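Side-chain contacts in protein yahD a copper inducible hydrolase (Lactococcus lactis subsp. lactis, PDB 3OG9), which is a copper-inducible alpha/beta hydrolase that binds D-malate and probably has hydrolase activity: residues N118-G123 with D148-F153; L154-N159 with V163-F168. All blocks are in the same frame, centred on the assembly; numbering follows the deposited sequence.

Contact 1: residues N118-G123 with D148-F153; sequences NMFLRG and DDKHVF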
loop_
_atom_site.group_PDB
_atom_site.type_symbol
_atom_site.label_atom_id
_atom_site.label_comp_id
_atom_site.label_asym_id
_atom_site.label_seq_id
_atom_site.Cartn_x
_atom_site.Cartn_y
_atom_site.Cartn_z
ATOM N N ASN A 118 5.749 -3.794 -1.298
ATOM C CA ASN A 118 7.164 -4.118 -1.161
ATOM C C ASN A 118 7.560 -4.560 0.264
ATOM O O ASN A 118 8.264 -5.559 0.424
ATOM C CB ASN A 118 8.016 -2.942 -1.652
ATOM C CG ASN A 118 9.503 -3.281 -1.697
ATOM O OD1 ASN A 118 10.227 -3.039 -0.736
ATOM N ND2 ASN A 118 9.953 -3.846 -2.816
ATOM N N MET A 119 7.094 -3.833 1.286
ATOM C CA MET A 119 7.313 -4.214 2.690
ATOM C C MET A 119 6.797 -5.623 3.009
ATOM O O MET A 119 7.451 -6.381 3.731
ATOM C CB MET A 119 6.640 -3.212 3.616
ATOM C CG MET A 119 7.443 -1.901 3.694
ATOM S SD MET A 119 6.768 -0.684 4.838
ATOM C CE MET A 119 5.067 -0.600 4.327
ATOM N N PHE A 120 5.636 -5.943 2.455
ATOM C CA PHE A 120 4.949 -7.226 2.680
ATOM C C PHE A 120 5.812 -8.331 2.076
ATOM O O PHE A 120 6.124 -9.350 2.743
ATOM C CB PHE A 120 3.617 -7.162 1.941
ATOM C CG PHE A 120 2.626 -8.222 2.335
ATOM C CD1 PHE A 120 2.370 -8.495 3.675
ATOM C CD2 PHE A 120 1.905 -8.894 1.360
ATOM C CE1 PHE A 120 1.407 -9.455 4.057
ATOM C CE2 PHE A 120 0.938 -9.847 1.722
ATOM C CZ PHE A 120 0.692 -10.117 3.086
ATOM N N LEU A 121 6.205 -8.120 0.822
ATOM C CA LEU A 121 6.987 -9.107 0.068
ATOM C C LEU A 121 8.420 -9.276 0.601
ATOM O O LEU A 121 9.014 -10.354 0.468
ATOM C CB LEU A 121 7.001 -8.739 -1.421
ATOM C CG LEU A 121 5.710 -9.076 -2.162
ATOM C CD1 LEU A 121 5.633 -8.371 -3.492
ATOM C CD2 LEU A 121 5.591 -10.580 -2.365
ATOM N N ARG A 122 8.968 -8.213 1.186
ATOM C CA ARG A 122 10.281 -8.259 1.800
ATOM C C ARG A 122 10.210 -8.805 3.215
ATOM O O ARG A 122 11.263 -8.972 3.844
ATOM C CB ARG A 122 10.893 -6.848 1.852
ATOM C CG ARG A 122 11.455 -6.326 0.516
ATOM C CD ARG A 122 12.799 -6.956 0.245
ATOM N NE ARG A 122 13.507 -6.440 -0.919
ATOM C CZ ARG A 122 14.721 -6.848 -1.263
ATOM N NH1 ARG A 122 15.333 -7.770 -0.532
ATOM N NH2 ARG A 122 15.333 -6.352 -2.326
ATOM N N GLY A 123 8.994 -9.009 3.744
ATOM C CA GLY A 123 8.799 -9.475 5.135
ATOM C C GLY A 123 9.170 -8.466 6.221
ATOM O O GLY A 123 9.527 -8.847 7.338
ATOM N N ASP A 148 1.221 -17.783 2.671
ATOM C CA ASP A 148 0.267 -18.748 2.092
ATOM C C ASP A 148 -1.177 -18.520 2.535
ATOM O O ASP A 148 -2.098 -18.893 1.819
ATOM C CB ASP A 148 0.692 -20.182 2.437
ATOM C CG ASP A 148 0.577 -21.153 1.258
ATOM O OD1 ASP A 148 1.000 -22.309 1.471
ATOM O OD2 ASP A 148 0.084 -20.817 0.133
ATOM N N ASP A 149 -1.380 -17.890 3.693
ATOM C CA ASP A 149 -2.736 -17.713 4.244
ATOM C C ASP A 149 -3.338 -16.317 3.949
ATOM O O ASP A 149 -4.465 -16.038 4.341
ATOM C CB ASP A 149 -2.702 -17.937 5.764
ATOM C CG ASP A 149 -1.710 -17.001 6.496
ATOM O OD1 ASP A 149 -0.668 -16.561 5.915
ATOM O OD2 ASP A 149 -1.957 -16.736 7.695
ATOM N N LYS A 150 -2.564 -15.446 3.293
ATOM C CA LYS A 150 -2.891 -14.027 3.203
ATOM C C LYS A 150 -3.820 -13.699 2.036
ATOM O O LYS A 150 -3.800 -14.381 0.997
ATOM C CB LYS A 150 -1.595 -13.194 3.081
ATOM C CG LYS A 150 -0.589 -13.447 4.210
ATOM C CD LYS A 150 -1.096 -12.974 5.535
ATOM C CE LYS A 150 0.072 -12.902 6.527
ATOM N NZ LYS A 150 -0.462 -12.311 7.747
ATOM N N HIS A 151 -4.641 -12.667 2.223
ATOM C CA HIS A 151 -5.576 -12.212 1.210
ATOM C C HIS A 151 -5.208 -10.791 0.816
ATOM O O HIS A 151 -4.900 -9.952 1.665
ATOM C CB HIS A 151 -7.001 -12.269 1.744
ATOM C CG HIS A 151 -7.586 -13.647 1.713
ATOM N ND1 HIS A 151 -8.310 -14.115 0.638
ATOM C CD2 HIS A 151 -7.554 -14.657 2.614
ATOM C CE1 HIS A 151 -8.690 -15.359 0.873
ATOM N NE2 HIS A 151 -8.231 -15.717 2.055
ATOM N N VAL A 152 -5.192 -10.533 -0.483
ATOM C CA VAL A 152 -4.694 -9.255 -0.982
ATOM C C VAL A 152 -5.610 -8.831 -2.132
ATOM O O VAL A 152 -5.947 -9.664 -2.991
ATOM C CB VAL A 152 -3.214 -9.388 -1.502
ATOM C CG1 VAL A 152 -2.799 -8.127 -2.304
ATOM C CG2 VAL A 152 -2.246 -9.581 -0.308
ATOM N N PHE A 153 -6.022 -7.567 -2.131
ATOM C CA PHE A 153 -6.861 -6.979 -3.211
ATOM C C PHE A 153 -5.989 -6.025 -4.036
ATOM O O PHE A 153 -5.267 -5.205 -3.440
ATOM C CB PHE A 153 -7.998 -6.151 -2.561
ATOM C CG PHE A 153 -8.911 -5.437 -3.569
ATOM C CD1 PHE A 153 -10.108 -6.014 -3.968
ATOM C CD2 PHE A 153 -8.576 -4.185 -4.061
ATOM C CE1 PHE A 153 -10.956 -5.343 -4.881
ATOM C CE2 PHE A 153 -9.408 -3.491 -4.983
ATOM C CZ PHE A 153 -10.586 -4.094 -5.403
#
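Phe120, in the last turn of helix 111-121, faces the point where the chain enters strand 151-156, across a gap of 10.4 Å between the CA atoms of Phe120 and Lys150. This is helix-on-sheet packing in an alpha/beta-hydrolase fold. The helix is the one that follows Ser110, and the strand lies near one edge of the central sheet, between strands 129-133 and 181-186.

Phe120 supplies the whole helix side of the contact. Its CG is anti to the backbone N (chi1 -165°), and this sends the ring outward from the helix to the strand. The far end of the ring does the touching. CZ of Phe120 lies 3.7 Å from CG of Lys150, and CB of Lys150 sits in the plane of the ring at its edge. The next ring atom, CE2 of Phe120, meets CG2 of Val152 at 3.8 Å. Both contacts are apolar, and all three residues are buried.

Lys150 offers Phe120 the methylene part of its chain. The chain bends at chi2 (-67°), and its ammonium group is hydrogen-bonded to the carbonyl oxygen of Phe127. Leu147 also touches Phe120. The helix ends in a Schellman motif at Gly123, which has positive phi. There the backbone N of Gly123 donates to O of Phe120 at 3.1 Å.

Contact 2: residues L154-N159 with V163-F168; sequences LSYAPN and VPQKNF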
loop_
_atom_site.group_PDB
_atom_site.type_symbol
_atom_site.label_atom_id
_atom_site.label_comp_id
_atom_site.label_asym_id
_atom_site.label_seq_id
_atom_site.Cartn_x
_atom_site.Cartn_y
_atom_site.Cartn_z
ATOM N N LEU A 154 -6.023 -6.157 -5.376
ATOM C CA LEU A 154 -5.253 -5.308 -6.272
ATOM C C LEU A 154 -6.150 -4.770 -7.343
ATOM O O LEU A 154 -6.945 -5.527 -7.934
ATOM C CB LEU A 154 -4.134 -6.092 -6.992
ATOM C CG LEU A 154 -3.130 -6.849 -6.137
ATOM C CD1 LEU A 154 -2.224 -7.736 -7.019
ATOM C CD2 LEU A 154 -2.269 -5.903 -5.302
ATOM N N SER A 155 -6.000 -3.491 -7.652
ATOM C CA SER A 155 -6.672 -2.971 -8.868
ATOM C C SER A 155 -5.637 -2.704 -9.955
ATOM O O SER A 155 -4.477 -2.440 -9.650
ATOM C CB SER A 155 -7.437 -1.700 -8.579
ATOM O OG SER A 155 -6.558 -0.630 -8.295
ATOM N N TYR A 156 -6.098 -2.723 -11.216
ATOM C CA TYR A 156 -5.261 -2.444 -12.350
ATOM C C TYR A 156 -6.170 -1.822 -13.423
ATOM O O TYR A 156 -7.343 -2.194 -13.517
ATOM C CB TYR A 156 -4.666 -3.784 -12.812
ATOM C CG TYR A 156 -4.002 -3.747 -14.144
ATOM C CD1 TYR A 156 -2.741 -3.139 -14.301
ATOM C CD2 TYR A 156 -4.634 -4.300 -15.269
ATOM C CE1 TYR A 156 -2.129 -3.084 -15.560
ATOM C CE2 TYR A 156 -4.019 -4.264 -16.519
ATOM C CZ TYR A 156 -2.774 -3.662 -16.658
ATOM O OH TYR A 156 -2.173 -3.606 -17.912
ATOM N N ALA A 157 -5.658 -0.871 -14.203
ATOM C CA ALA A 157 -6.382 -0.478 -15.426
ATOM C C ALA A 157 -5.507 -0.751 -16.654
ATOM O O ALA A 157 -4.321 -0.470 -16.616
ATOM C CB ALA A 157 -6.793 0.999 -15.368
ATOM N N PRO A 158 -6.071 -1.253 -17.762
ATOM C CA PRO A 158 -5.189 -1.554 -18.903
ATOM C C PRO A 158 -4.834 -0.273 -19.697
ATOM O O PRO A 158 -3.986 -0.323 -20.596
ATOM C CB PRO A 158 -6.003 -2.563 -19.734
ATOM C CG PRO A 158 -7.450 -2.236 -19.431
ATOM C CD PRO A 158 -7.495 -1.370 -18.170
ATOM N N ASN A 159 -5.446 0.854 -19.369
ATOM C CA ASN A 159 -5.030 2.132 -19.925
ATOM C C ASN A 159 -4.166 2.968 -18.967
ATOM O O ASN A 159 -3.932 4.162 -19.198
ATOM C CB ASN A 159 -6.238 2.930 -20.439
ATOM C CG ASN A 159 -7.325 3.168 -19.367
ATOM O OD1 ASN A 159 -7.384 2.506 -18.325
ATOM N ND2 ASN A 159 -8.207 4.129 -19.650
ATOM N N VAL A 163 1.577 1.927 -15.057
ATOM C CA VAL A 163 1.831 0.548 -14.702
ATOM C C VAL A 163 1.749 -0.310 -15.973
ATOM O O VAL A 163 0.659 -0.559 -16.475
ATOM C CB VAL A 163 0.831 0.021 -13.625
ATOM C CG1 VAL A 163 1.046 -1.483 -13.331
ATOM C CG2 VAL A 163 0.911 0.870 -12.343
ATOM N N PRO A 164 2.902 -0.764 -16.481
ATOM C CA PRO A 164 2.951 -1.702 -17.592
ATOM C C PRO A 164 2.263 -3.021 -17.246
ATOM O O PRO A 164 2.378 -3.509 -16.105
ATOM C CB PRO A 164 4.454 -1.968 -17.763
ATOM C CG PRO A 164 5.125 -0.767 -17.181
ATOM C CD PRO A 164 4.256 -0.397 -16.010
ATOM N N GLN A 165 1.622 -3.625 -18.246
ATOM C CA GLN A 165 1.014 -4.934 -18.076
ATOM C C GLN A 165 2.001 -5.968 -17.539
ATOM O O GLN A 165 1.683 -6.710 -16.602
ATOM C CB GLN A 165 0.406 -5.424 -19.406
ATOM C CG GLN A 165 -0.141 -6.829 -19.341
ATOM C CD GLN A 165 -0.853 -7.259 -20.627
ATOM O OE1 GLN A 165 -1.863 -6.667 -21.036
ATOM N NE2 GLN A 165 -0.344 -8.324 -21.254
ATOM N N LYS A 166 3.196 -6.022 -18.130
ATOM C CA LYS A 166 4.192 -7.018 -17.714
ATOM C C LYS A 166 4.539 -6.795 -16.265
ATOM O O LYS A 166 4.706 -7.751 -15.499
ATOM C CB LYS A 166 5.466 -6.960 -18.578
ATOM C CG LYS A 166 6.601 -7.936 -18.089
ATOM C CD LYS A 166 7.495 -8.436 -19.227
ATOM C CE LYS A 166 8.543 -7.416 -19.636
ATOM N NZ LYS A 166 9.202 -7.820 -20.933
ATOM N N ASN A 167 4.698 -5.528 -15.896
ATOM C CA ASN A 167 5.016 -5.195 -14.517
ATOM C C ASN A 167 3.929 -5.680 -13.558
ATOM O O ASN A 167 4.231 -6.318 -12.539
ATOM C CB ASN A 167 5.246 -3.686 -14.330
ATOM C CG ASN A 167 5.577 -3.349 -12.875
ATOM O OD1 ASN A 167 4.791 -3.659 -11.969
ATOM N ND2 ASN A 167 6.757 -2.798 -12.642
ATOM N N PHE A 168 2.663 -5.361 -13.852
ATOM C CA PHE A 168 1.570 -5.882 -13.021
ATOM C C PHE A 168 1.525 -7.429 -12.958
ATOM O O PHE A 168 1.291 -7.985 -11.896
ATOM C CB PHE A 168 0.220 -5.274 -13.426
ATOM C CG PHE A 168 -0.892 -5.547 -12.420
ATOM C CD1 PHE A 168 -0.903 -4.903 -11.166
ATOM C CD2 PHE A 168 -1.914 -6.471 -12.725
ATOM C CE1 PHE A 168 -1.935 -5.170 -10.213
ATOM C CE2 PHE A 168 -2.953 -6.757 -11.779
ATOM C CZ PHE A 168 -2.955 -6.119 -10.524
HETATM O O HOH W 1 -1.495 -0.656 -18.171
HETATM O O HOH W 2 -3.372 -4.882 -19.794
#
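Tyr156 and Phe168 form an offset stack. Their ring centroids are 4.7 Å apart and the planes are inclined by 15°. CD1 of Tyr156 lies over one face of the Phe168 ring, 3.6 Å from CG of Phe168. The same face takes a CH-pi contact from CB of Tyr156, which is 3.7 Å from the ring centroid. Both aromatic residues have CG anti to the backbone N (chi1 168° for Tyr156, -168° for Phe168), and this brings the two rings together between strand and helix.

Apolar contacts extend the stack. CB of Leu154 sits at the edge of the Phe168 ring, in its plane, 3.7 Å from CZ of Phe168. Ile184 of the next strand touches both Leu154 and Phe168. At the other end, CE1 of Tyr156 approaches CG1 of Val163 at 4.2 Å.

These residues belong to a beta-alpha-beta unit of the alpha/beta-hydrolase fold, made of strand 151-156, helix 165-177 and strand 181-186. The contact joins the strand to the first turn of the helix. Pro164 is the N-cap residue, and its carbonyl oxygen accepts a bond from the backbone N of Phe168.

The polar contacts run through water. The hydroxyl of Tyr156 meets CA and CB of Gln165, where the tyrosine side chain crosses that of Gln165 at a slant. It is hydrogen-bonded to two waters. One water, 3.0 Å from OH of Tyr156, is also hydrogen-bonded to the backbone O of Val163. The other lies in the plane of the tyrosine ring, at its edge. It is 2.6 Å from OH of Tyr156 and donates to OE1 of Gln165, whose chain, extended beyond CG, carries OE1 out to this water.

How the contacts relate
Both contacts use strand 151-156, and their centres lie about 18 Å apart. Residues 148-153 meet the end of helix 111-121 in contact 1. The chain runs directly on into residues 154-159, which meet helix 165-177 in contact 2. Contact 2 is the nearer to the malate site. The side chain of Val163 is about 6 Å from the bound D-malate and about 4 Å from the side chain of His191, a malate-binding residue. The geometry of Ser110, His191 and Asp160 is consistent with a Ser-His-Asp triad, as in other alpha/beta hydrolases, and Asp160 lies between the two segments of contact 2. In contact 1, the Phe120 side chain is about 11 Å from that of Asn114, another malate-binding residue.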